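L-amino acid deaminase (Proteus vulgaris, PDB 5I39) is a membrane-bound flavoprotein that probably acts as an FAD-dependent oxidoreductase, deaminating L-amino acids. Local coordinates at residues A[26-30]-A[194-198]; A[65-71]-A[204-210]; A[75-79]-A[185-191]. Residues are numbered along the deposited sequence.

Contact 1: residues A[26-30]-A[194-198]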
# COMPACT_ATOMS: atom_id res chain seq x y z
N PHE A 26 7.38 -13.54 -7.82
CA PHE A 26 6.42 -14.50 -8.36
C PHE A 26 6.07 -15.54 -7.31
O PHE A 26 6.95 -16.24 -6.80
CB PHE A 26 6.91 -15.21 -9.63
CG PHE A 26 5.89 -16.14 -10.22
CD1 PHE A 26 4.83 -15.65 -10.97
CD2 PHE A 26 5.94 -17.51 -9.96
CE1 PHE A 26 3.86 -16.51 -11.49
CE2 PHE A 26 4.98 -18.37 -10.48
CZ PHE A 26 3.94 -17.87 -11.24
N VAL A 27 4.79 -15.63 -7.00
CA VAL A 27 4.26 -16.66 -6.11
C VAL A 27 3.22 -17.42 -6.91
O VAL A 27 2.28 -16.83 -7.43
CB VAL A 27 3.62 -16.04 -4.86
CG1 VAL A 27 2.91 -17.09 -4.02
CG2 VAL A 27 4.68 -15.33 -4.03
N GLU A 28 3.39 -18.73 -7.00
CA GLU A 28 2.46 -19.55 -7.78
C GLU A 28 1.12 -19.65 -7.06
O GLU A 28 1.06 -19.66 -5.83
CB GLU A 28 3.04 -20.94 -8.04
CG GLU A 28 2.25 -21.77 -9.05
CD GLU A 28 1.99 -21.06 -10.37
OE1 GLU A 28 2.87 -21.10 -11.26
OE2 GLU A 28 0.91 -20.44 -10.52
N GLY A 29 0.05 -19.71 -7.84
CA GLY A 29 -1.26 -19.99 -7.30
C GLY A 29 -1.36 -21.41 -6.77
O GLY A 29 -0.54 -22.27 -7.09
N THR A 30 -2.37 -21.64 -5.95
CA THR A 30 -2.70 -22.97 -5.46
C THR A 30 -3.01 -23.90 -6.64
O THR A 30 -3.70 -23.50 -7.57
CB THR A 30 -3.91 -22.90 -4.51
OG1 THR A 30 -3.63 -21.96 -3.46
CG2 THR A 30 -4.25 -24.26 -3.91
N ALA A 194 1.87 -13.06 0.44
CA ALA A 194 1.11 -14.09 -0.29
C ALA A 194 1.54 -15.51 0.07
O ALA A 194 0.69 -16.38 0.26
CB ALA A 194 1.23 -13.88 -1.79
N GLU A 195 2.84 -15.75 0.15
CA GLU A 195 3.34 -17.07 0.54
C GLU A 195 2.90 -17.41 1.96
O GLU A 195 2.53 -18.55 2.24
CB GLU A 195 4.87 -17.15 0.43
CG GLU A 195 5.39 -17.25 -0.99
CD GLU A 195 5.01 -18.53 -1.70
OE1 GLU A 195 4.07 -19.22 -1.25
OE2 GLU A 195 5.65 -18.84 -2.71
N TYR A 196 2.94 -16.42 2.84
CA TYR A 196 2.46 -16.60 4.21
C TYR A 196 0.97 -16.94 4.23
O TYR A 196 0.56 -17.86 4.93
CB TYR A 196 2.76 -15.35 5.02
CG TYR A 196 2.22 -15.37 6.43
CD1 TYR A 196 2.80 -16.16 7.42
CD2 TYR A 196 1.13 -14.57 6.78
CE1 TYR A 196 2.30 -16.16 8.72
CE2 TYR A 196 0.63 -14.56 8.07
CZ TYR A 196 1.21 -15.35 9.04
OH TYR A 196 0.69 -15.31 10.32
N ALA A 197 0.17 -16.22 3.44
CA ALA A 197 -1.26 -16.51 3.35
C ALA A 197 -1.49 -17.96 2.91
O ALA A 197 -2.32 -18.66 3.50
CB ALA A 197 -1.94 -15.55 2.39
N LYS A 198 -0.76 -18.41 1.89
CA LYS A 198 -0.85 -19.80 1.44
C LYS A 198 -0.46 -20.78 2.56
O LYS A 198 -1.15 -21.79 2.77
CB LYS A 198 0.03 -20.05 0.22
CG LYS A 198 -0.48 -19.39 -1.06
CD LYS A 198 0.54 -19.45 -2.18
CE LYS A 198 0.76 -20.87 -2.69
NZ LYS A 198 1.92 -20.94 -3.62
O HOH W 1 7.62 -18.31 -4.89
O HOH W 2 5.37 -20.05 -5.43
O HOH W 3 1.22 -23.51 -5.18
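Phe26 turns its CA-to-CB bond away from the helix, and its backbone makes the link instead: a water donates to Phe26 O (2.9 Å) and to Glu195 OE2 (3.0 Å). Val27 is the apolar centre. Its CA-to-CB bond points toward the helix, and CG1 lies 4.3 Å from Ala194 CB, 3.8 Å from Lys198 CD and 3.4 Å from Glu195 CD, so one methyl meets residues i, i+1 and i+4 of the helix. Glu28 presents backbone: Lys198 NZ donates to Glu28 O at 2.7 Å, while a second water accepts from Glu28 N (2.9 Å) and donates to Glu195 OE2 (3.0 Å). The Glu28 carboxylate turns back to its own chain, with OE2 accepting from Gly29 N at 2.9 Å. Gly29 O is reached through a third water, 2.9 Å from that oxygen and 3.1 Å from Lys198 NZ. Between the two helix residues a long salt bridge, Lys198 NZ to Glu195 OE1 at 3.6 Å, joins the charged ends. Thr30 then leaves the helix to pair with Ile204. The arrangement is an extended N-terminal segment packed against helix 189-199 at a partly buried edge of the Rossmann-type FAD-binding domain, whose helix 47-58 touches the same helix through Ala194.

Contact 2: residues A[65-71]-A[204-210]; sequences IVEKGNI and IYTQCAA. With FAD (flavin-adenine dinucleotide), chain B.
Glu67 O takes two approaches from the turn after the neighbouring strand: Cys208 N donates to it at 2.9 Å (N-H...O 155°), and Thr206 CA comes to 3.3 Å in a CA-H...O contact. In the turn Gln207 is left-handed helical (phi/psi 49/43). Before it the chains run as parallel strands, Ile65 beside Ile204 (CA-CA 4.6 Å) and Val66 beside Tyr205 (5.0 Å); the register continues with Glu67 by Thr206 (CA-CA 4.8 Å) and Lys68 by Ala209 (3.9 Å). Tyr205 N donates to Ile65 O (2.9 Å, 171°) and Glu67 N to Tyr205 O (2.8 Å, 152°). Ile65 CD1 packs on Ile204 CG1 at 4.0 Å on one face; on the other, Val66 CG1 lies 4.0 Å from Cys208 SG and Val66 CG2 3.9 Å from Ala210 CB. This pairing sets edge strand 203-205 beside strand 63-66 in the parallel part of a Rossmann-type FAD-binding sheet, with the acidic residue at the end of the second strand, as is classical for this fold, holding the adenosine ribose. Glu67 (chi1 t, chi2 p) accepts from FAD O3B at OE1 and from FAD O2B at OE2, both 2.7 Å; OE2 also takes Gly69 N at 2.8 Å. Lys68 NZ donates to FAD O2B at 3.1 Å. Ala210 reads the adenine edge, its N giving to FAD N1A and its O taking FAD N6A, each 2.9 Å. Beyond the strands, Gly69 (phi/psi -117/-133) offers its O to Gln207 N at 3.1 Å (172°). Ile71 then folds back, CD1 3.7 Å from Ile204 CG2 and CG1 3.7 Å from Thr206 CG2.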
# COMPACT_ATOMS: atom_id res chain seq x y z
N ILE A 65 -9.07 -16.96 -2.42
CA ILE A 65 -8.88 -15.76 -3.23
C ILE A 65 -8.90 -16.19 -4.69
O ILE A 65 -8.23 -17.16 -5.07
CB ILE A 65 -7.55 -15.03 -2.95
CG1 ILE A 65 -7.40 -14.71 -1.46
CG2 ILE A 65 -7.46 -13.76 -3.80
CD1 ILE A 65 -6.11 -14.00 -1.08
N VAL A 66 -9.65 -15.45 -5.50
CA VAL A 66 -9.58 -15.60 -6.95
C VAL A 66 -8.91 -14.35 -7.54
O VAL A 66 -9.24 -13.22 -7.16
CB VAL A 66 -10.96 -15.91 -7.59
CG1 VAL A 66 -11.45 -17.27 -7.10
CG2 VAL A 66 -12.00 -14.83 -7.32
N GLU A 67 -7.95 -14.58 -8.43
CA GLU A 67 -7.09 -13.55 -8.99
C GLU A 67 -7.05 -13.74 -10.50
O GLU A 67 -6.67 -14.81 -10.98
CB GLU A 67 -5.69 -13.66 -8.37
CG GLU A 67 -4.58 -12.89 -9.08
CD GLU A 67 -4.87 -11.42 -9.23
OE1 GLU A 67 -5.02 -10.73 -8.20
OE2 GLU A 67 -4.94 -10.95 -10.39
N LYS A 68 -7.43 -12.70 -11.24
CA LYS A 68 -7.56 -12.78 -12.70
C LYS A 68 -6.21 -12.95 -13.41
O LYS A 68 -6.15 -13.54 -14.48
CB LYS A 68 -8.33 -11.57 -13.25
CG LYS A 68 -7.60 -10.24 -13.14
CD LYS A 68 -8.38 -9.10 -13.79
CE LYS A 68 -7.71 -7.75 -13.58
NZ LYS A 68 -6.29 -7.71 -14.04
N GLY A 69 -5.15 -12.41 -12.82
CA GLY A 69 -3.80 -12.52 -13.37
C GLY A 69 -2.90 -13.27 -12.41
O GLY A 69 -3.27 -14.33 -11.90
N ASN A 70 -1.71 -12.73 -12.17
CA ASN A 70 -0.77 -13.28 -11.21
C ASN A 70 -0.95 -12.65 -9.83
O ASN A 70 -1.43 -11.52 -9.71
CB ASN A 70 0.67 -13.04 -11.67
CG ASN A 70 1.02 -13.77 -12.95
OD1 ASN A 70 0.49 -14.84 -13.23
ND2 ASN A 70 1.93 -13.20 -13.73
N ILE A 71 -0.54 -13.37 -8.80
CA ILE A 71 -0.51 -12.83 -7.44
C ILE A 71 0.35 -11.57 -7.40
O ILE A 71 1.47 -11.56 -7.91
CB ILE A 71 0.02 -13.88 -6.44
CG1 ILE A 71 -1.04 -14.97 -6.24
CG2 ILE A 71 0.39 -13.25 -5.11
CD1 ILE A 71 -0.56 -16.22 -5.54
N ILE A 204 -5.33 -19.66 -3.21
CA ILE A 204 -5.29 -18.52 -4.13
C ILE A 204 -5.22 -19.05 -5.56
O ILE A 204 -4.22 -19.68 -5.94
CB ILE A 204 -4.09 -17.59 -3.86
CG1 ILE A 204 -4.05 -17.18 -2.38
CG2 ILE A 204 -4.17 -16.36 -4.77
CD1 ILE A 204 -2.89 -16.29 -1.98
N TYR A 205 -6.25 -18.78 -6.34
CA TYR A 205 -6.34 -19.28 -7.71
C TYR A 205 -6.08 -18.15 -8.70
O TYR A 205 -6.83 -17.18 -8.75
CB TYR A 205 -7.69 -19.98 -7.94
CG TYR A 205 -7.78 -21.17 -7.03
CD1 TYR A 205 -7.23 -22.40 -7.39
CD2 TYR A 205 -8.32 -21.04 -5.75
CE1 TYR A 205 -7.26 -23.47 -6.52
CE2 TYR A 205 -8.35 -22.10 -4.87
CZ TYR A 205 -7.82 -23.32 -5.26
OH TYR A 205 -7.86 -24.38 -4.38
N THR A 206 -4.99 -18.29 -9.44
CA THR A 206 -4.55 -17.31 -10.42
C THR A 206 -5.13 -17.64 -11.80
O THR A 206 -5.67 -18.73 -12.01
CB THR A 206 -3.02 -17.25 -10.49
OG1 THR A 206 -2.51 -18.57 -10.71
CG2 THR A 206 -2.47 -16.72 -9.18
N GLN A 207 -5.04 -16.69 -12.72
CA GLN A 207 -5.68 -16.81 -14.04
C GLN A 207 -7.16 -17.21 -13.89
O GLN A 207 -7.66 -18.08 -14.62
CB GLN A 207 -4.93 -17.80 -14.93
CG GLN A 207 -3.50 -17.39 -15.25
CD GLN A 207 -2.53 -17.63 -14.11
OE1 GLN A 207 -2.55 -18.68 -13.48
NE2 GLN A 207 -1.66 -16.66 -13.84
N CYS A 208 -7.83 -16.58 -12.92
CA CYS A 208 -9.16 -16.98 -12.49
C CYS A 208 -9.96 -15.74 -12.09
O CYS A 208 -10.00 -15.36 -10.92
CB CYS A 208 -9.05 -17.96 -11.32
SG CYS A 208 -10.62 -18.64 -10.74
N ALA A 209 -10.57 -15.10 -13.08
CA ALA A 209 -11.32 -13.88 -12.87
C ALA A 209 -12.70 -14.16 -12.30
O ALA A 209 -13.40 -15.05 -12.78
CB ALA A 209 -11.48 -13.12 -14.18
N ALA A 210 -13.07 -13.42 -11.26
CA ALA A 210 -14.45 -13.39 -10.79
C ALA A 210 -15.27 -12.57 -11.78
O ALA A 210 -14.93 -11.43 -12.08
CB ALA A 210 -14.53 -12.77 -9.41
PA FAD B . -3.84 -4.44 -6.44
O1A FAD B . -3.86 -3.76 -7.81
O2A FAD B . -2.45 -4.74 -5.91
O5B FAD B . -4.59 -5.84 -6.47
C5B FAD B . -5.92 -6.00 -6.96
C4B FAD B . -5.94 -7.35 -7.65
O4B FAD B . -7.30 -7.65 -8.03
C3B FAD B . -5.11 -7.35 -8.94
O3B FAD B . -4.06 -8.31 -8.82
C2B FAD B . -6.15 -7.68 -10.01
O2B FAD B . -5.63 -8.47 -11.10
C1B FAD B . -7.23 -8.40 -9.22
N9A FAD B . -8.58 -8.37 -9.81
C8A FAD B . -9.23 -7.30 -10.23
N7A FAD B . -10.47 -7.61 -10.66
C5A FAD B . -10.57 -8.93 -10.50
C6A FAD B . -11.60 -9.93 -10.75
N6A FAD B . -12.79 -9.57 -11.28
N1A FAD B . -11.34 -11.22 -10.44
C2A FAD B . -10.17 -11.58 -9.90
N3A FAD B . -9.17 -10.73 -9.66
C4A FAD B . -9.34 -9.43 -9.93
N1 FAD B . 1.06 2.78 -0.95
C2 FAD B . 1.81 3.00 0.13
O2 FAD B . 1.34 2.68 1.24
N3 FAD B . 3.04 3.55 0.03
C4 FAD B . 3.60 3.94 -1.12
O4 FAD B . 4.73 4.41 -1.15
C4X FAD B . 2.83 3.77 -2.36
N5 FAD B . 3.27 4.18 -3.58
C5X FAD B . 2.61 3.83 -4.68
C6 FAD B . 3.15 4.05 -5.95
C7 FAD B . 2.50 3.63 -7.11
C7M FAD B . 3.13 3.84 -8.47
C8 FAD B . 1.19 2.96 -7.01
C8M FAD B . 0.46 2.46 -8.23
C9 FAD B . 0.64 2.76 -5.74
C9A FAD B . 1.29 3.17 -4.58
N10 FAD B . 0.74 2.97 -3.31
C10 FAD B . 1.51 3.14 -2.17
C1' FAD B . -0.59 2.41 -3.15
C2' FAD B . -0.61 0.93 -3.00
O2' FAD B . 0.33 0.36 -3.91
C3' FAD B . -2.03 0.46 -3.30
O3' FAD B . -3.00 1.23 -2.53
C4' FAD B . -2.26 -1.00 -2.98
O4' FAD B . -1.23 -1.80 -3.59
C5' FAD B . -3.62 -1.42 -3.49
O5' FAD B . -3.74 -2.82 -3.21
P FAD B . -4.99 -3.63 -3.85
O1P FAD B . -4.89 -5.04 -3.34
O2P FAD B . -6.26 -2.83 -3.66
O3P FAD B . -4.71 -3.53 -5.45

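Contact 3: residues A[75-79]-A[185-191]. With FAD (flavin-adenine dinucleotide), chain B.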
# COMPACT_ATOMS: atom_id res chain seq x y z
N GLN A 75 -0.90 -3.10 -8.51
CA GLN A 75 -0.38 -2.01 -7.66
C GLN A 75 0.56 -2.50 -6.57
O GLN A 75 1.56 -1.84 -6.24
CB GLN A 75 -1.52 -1.26 -6.98
CG GLN A 75 -2.43 -0.52 -7.93
CD GLN A 75 -3.51 0.22 -7.17
OE1 GLN A 75 -3.22 1.20 -6.50
NE2 GLN A 75 -4.75 -0.26 -7.25
N SER A 76 0.26 -3.68 -6.02
CA SER A 76 0.97 -4.19 -4.86
C SER A 76 2.38 -4.74 -5.14
O SER A 76 3.01 -5.27 -4.23
CB SER A 76 0.11 -5.24 -4.17
OG SER A 76 -1.12 -4.67 -3.73
N SER A 77 2.86 -4.62 -6.38
CA SER A 77 4.29 -4.82 -6.66
C SER A 77 4.90 -3.66 -7.45
O SER A 77 5.96 -3.83 -8.05
CB SER A 77 4.51 -6.13 -7.41
OG SER A 77 3.85 -6.12 -8.67
N ARG A 78 4.26 -2.49 -7.43
CA ARG A 78 4.67 -1.35 -8.26
C ARG A 78 4.81 -0.03 -7.49
O ARG A 78 5.02 1.03 -8.08
CB ARG A 78 3.67 -1.18 -9.42
CG ARG A 78 3.60 -2.41 -10.32
CD ARG A 78 2.55 -2.28 -11.43
NE ARG A 78 3.06 -1.56 -12.59
CZ ARG A 78 3.94 -2.05 -13.48
NH1 ARG A 78 4.44 -3.28 -13.36
NH2 ARG A 78 4.33 -1.29 -14.50
N PHE A 79 4.76 -0.12 -6.17
CA PHE A 79 4.68 1.06 -5.32
C PHE A 79 6.04 1.69 -5.03
O PHE A 79 7.08 1.09 -5.25
CB PHE A 79 3.92 0.70 -4.03
CG PHE A 79 4.51 -0.46 -3.29
CD1 PHE A 79 5.63 -0.27 -2.49
CD2 PHE A 79 3.95 -1.73 -3.37
CE1 PHE A 79 6.19 -1.32 -1.79
CE2 PHE A 79 4.51 -2.79 -2.66
CZ PHE A 79 5.62 -2.58 -1.87
N ASP A 185 9.78 -2.88 0.15
CA ASP A 185 10.27 -2.93 -1.23
C ASP A 185 9.27 -3.72 -2.09
O ASP A 185 8.92 -4.85 -1.74
CB ASP A 185 11.65 -3.60 -1.30
CG ASP A 185 12.68 -2.94 -0.39
OD1 ASP A 185 12.47 -1.79 0.08
OD2 ASP A 185 13.72 -3.58 -0.14
N PRO A 186 8.85 -3.15 -3.23
CA PRO A 186 7.80 -3.80 -4.02
C PRO A 186 8.19 -5.09 -4.73
O PRO A 186 7.32 -5.84 -5.15
CB PRO A 186 7.40 -2.71 -5.02
CG PRO A 186 8.64 -1.90 -5.18
CD PRO A 186 9.24 -1.86 -3.82
N GLU A 187 9.49 -5.38 -4.80
CA GLU A 187 9.94 -6.65 -5.36
C GLU A 187 9.75 -7.82 -4.38
O GLU A 187 9.90 -8.97 -4.79
CB GLU A 187 11.41 -6.56 -5.77
CG GLU A 187 11.69 -5.52 -6.84
CD GLU A 187 11.71 -4.09 -6.34
OE1 GLU A 187 12.06 -3.85 -5.17
OE2 GLU A 187 11.35 -3.19 -7.13
N VAL A 188 9.44 -7.52 -3.11
CA VAL A 188 9.40 -8.53 -2.06
C VAL A 188 8.12 -8.54 -1.21
O VAL A 188 7.54 -9.60 -1.01
CB VAL A 188 10.61 -8.40 -1.11
CG1 VAL A 188 10.59 -9.48 -0.03
CG2 VAL A 188 11.92 -8.48 -1.88
N ALA A 189 7.71 -7.39 -0.69
CA ALA A 189 6.77 -7.36 0.45
C ALA A 189 5.48 -8.15 0.24
O ALA A 189 5.15 -9.01 1.05
CB ALA A 189 6.45 -5.93 0.84
N THR A 190 4.76 -7.87 -0.83
CA THR A 190 3.46 -8.52 -1.03
C THR A 190 3.64 -10.00 -1.37
O THR A 190 2.78 -10.82 -1.04
CB THR A 190 2.63 -7.80 -2.10
OG1 THR A 190 2.54 -6.42 -1.73
CG2 THR A 190 1.22 -8.38 -2.19
N PHE A 191 4.76 -10.35 -2.00
CA PHE A 191 5.05 -11.74 -2.33
C PHE A 191 5.29 -12.56 -1.07
O PHE A 191 4.78 -13.68 -0.96
CB PHE A 191 6.24 -11.82 -3.30
CG PHE A 191 6.00 -11.05 -4.57
CD1 PHE A 191 5.21 -11.59 -5.58
CD2 PHE A 191 6.52 -9.77 -4.73
CE1 PHE A 191 4.96 -10.87 -6.74
CE2 PHE A 191 6.27 -9.05 -5.89
CZ PHE A 191 5.50 -9.60 -6.90
PA FAD B . -3.84 -4.44 -6.44
O1A FAD B . -3.86 -3.76 -7.81
O2A FAD B . -2.45 -4.74 -5.91
O5B FAD B . -4.59 -5.84 -6.47
C5B FAD B . -5.92 -6.00 -6.96
C4B FAD B . -5.94 -7.35 -7.65
O4B FAD B . -7.30 -7.65 -8.03
C3B FAD B . -5.11 -7.35 -8.94
O3B FAD B . -4.06 -8.31 -8.82
C2B FAD B . -6.15 -7.68 -10.01
O2B FAD B . -5.63 -8.47 -11.10
C1B FAD B . -7.23 -8.40 -9.22
N9A FAD B . -8.58 -8.37 -9.81
C8A FAD B . -9.23 -7.30 -10.23
N7A FAD B . -10.47 -7.61 -10.66
C5A FAD B . -10.57 -8.93 -10.50
C6A FAD B . -11.60 -9.93 -10.75
N6A FAD B . -12.79 -9.57 -11.28
N1A FAD B . -11.34 -11.22 -10.44
C2A FAD B . -10.17 -11.58 -9.90
N3A FAD B . -9.17 -10.73 -9.66
C4A FAD B . -9.34 -9.43 -9.93
N1 FAD B . 1.06 2.78 -0.95
C2 FAD B . 1.81 3.00 0.13
O2 FAD B . 1.34 2.68 1.24
N3 FAD B . 3.04 3.55 0.03
C4 FAD B . 3.60 3.94 -1.12
O4 FAD B . 4.73 4.41 -1.15
C4X FAD B . 2.83 3.77 -2.36
N5 FAD B . 3.27 4.18 -3.58
C5X FAD B . 2.61 3.83 -4.68
C6 FAD B . 3.15 4.05 -5.95
C7 FAD B . 2.50 3.63 -7.11
C7M FAD B . 3.13 3.84 -8.47
C8 FAD B . 1.19 2.96 -7.01
C8M FAD B . 0.46 2.46 -8.23
C9 FAD B . 0.64 2.76 -5.74
C9A FAD B . 1.29 3.17 -4.58
N10 FAD B . 0.74 2.97 -3.31
C10 FAD B . 1.51 3.14 -2.17
C1' FAD B . -0.59 2.41 -3.15
C2' FAD B . -0.61 0.93 -3.00
O2' FAD B . 0.33 0.36 -3.91
C3' FAD B . -2.03 0.46 -3.30
O3' FAD B . -3.00 1.23 -2.53
C4' FAD B . -2.26 -1.00 -2.98
O4' FAD B . -1.23 -1.80 -3.59
C5' FAD B . -3.62 -1.42 -3.49
O5' FAD B . -3.74 -2.82 -3.21
P FAD B . -4.99 -3.63 -3.85
O1P FAD B . -4.89 -5.04 -3.34
O2P FAD B . -6.26 -2.83 -3.66
O3P FAD B . -4.71 -3.53 -5.45
O HOH W 4 5.39 -6.35 -3.16
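This is a buried contact, part polar and part apolar, between the FAD-binding loop after strand 63-66 and the start of helix 189-199, near the centre of the chain. The polar half centres on Ser76 O. Thr190 OG1 donates to it at 2.8 Å, and one water donates both to Ser76 O (2.8 Å) and to Pro186 O (2.8 Å) while accepting from Thr190 N (2.9 Å), so the loop, the residues leading into the helix and Thr190 N of its first turn share one water. Ser77 CA adds a CA-H...O contact to Pro186 O at 3.5 Å, and Ser77 CB rests 3.6 Å from Phe191 CZ; the Ser77 hydroxyl bonds to Ala72 instead. The apolar half is a CH-pi interaction: Pro186 CB sits 3.6 Å from the centroid of the Phe79 ring and only 10° off its normal, hence squarely over the face. Ala189 CB, 4.4 Å from Phe79 CZ, and Thr190 OG1, 4.2 Å from Phe79 CE2, lie at the ring edge. Met377 of helix 376-392 also touches Phe79, Ala189 and Thr190. The same loop meets the cofactor too. Gln75 N donates to FAD O1A (3.1 Å), Ser76 N and OG to FAD O2A (2.9 and 2.6 Å), and FAD O4' donates to Ser76 OG at 2.9 Å. Further on, Phe79 CA comes within 3.4 Å of FAD C6. Such a loop, bonded to the pyrophosphate and ribityl chain and then running along the isoalloxazine, is part of the FAD site of this DAO-family oxidoreductase.

How the contacts relate
Helix 189-199 is common ground: contact 3 uses its first turn and contact 1 a later part, while contact 2 uses strand 203-205, which follows it. Contact 3 is the most central, its centre about 9 Å from the centre of the chain, against about 18 and 19 Å for the centres of contacts 1 and 2. Contacts 2 and 3 are nevertheless both buried. Contact 1 is partly buried, and its charged side chains and three bridging waters fit that position; contact 2 relies on backbone hydrogen bonds of strands and the turns after them, contact 3 on a CH-pi face and one water bonded to both segments. Contacts 2 and 3 touch FAD at different places, adenosine and pyrophosphate-to-flavin. Ile71 packs against Ala194 and Phe191, so all three contacts meet.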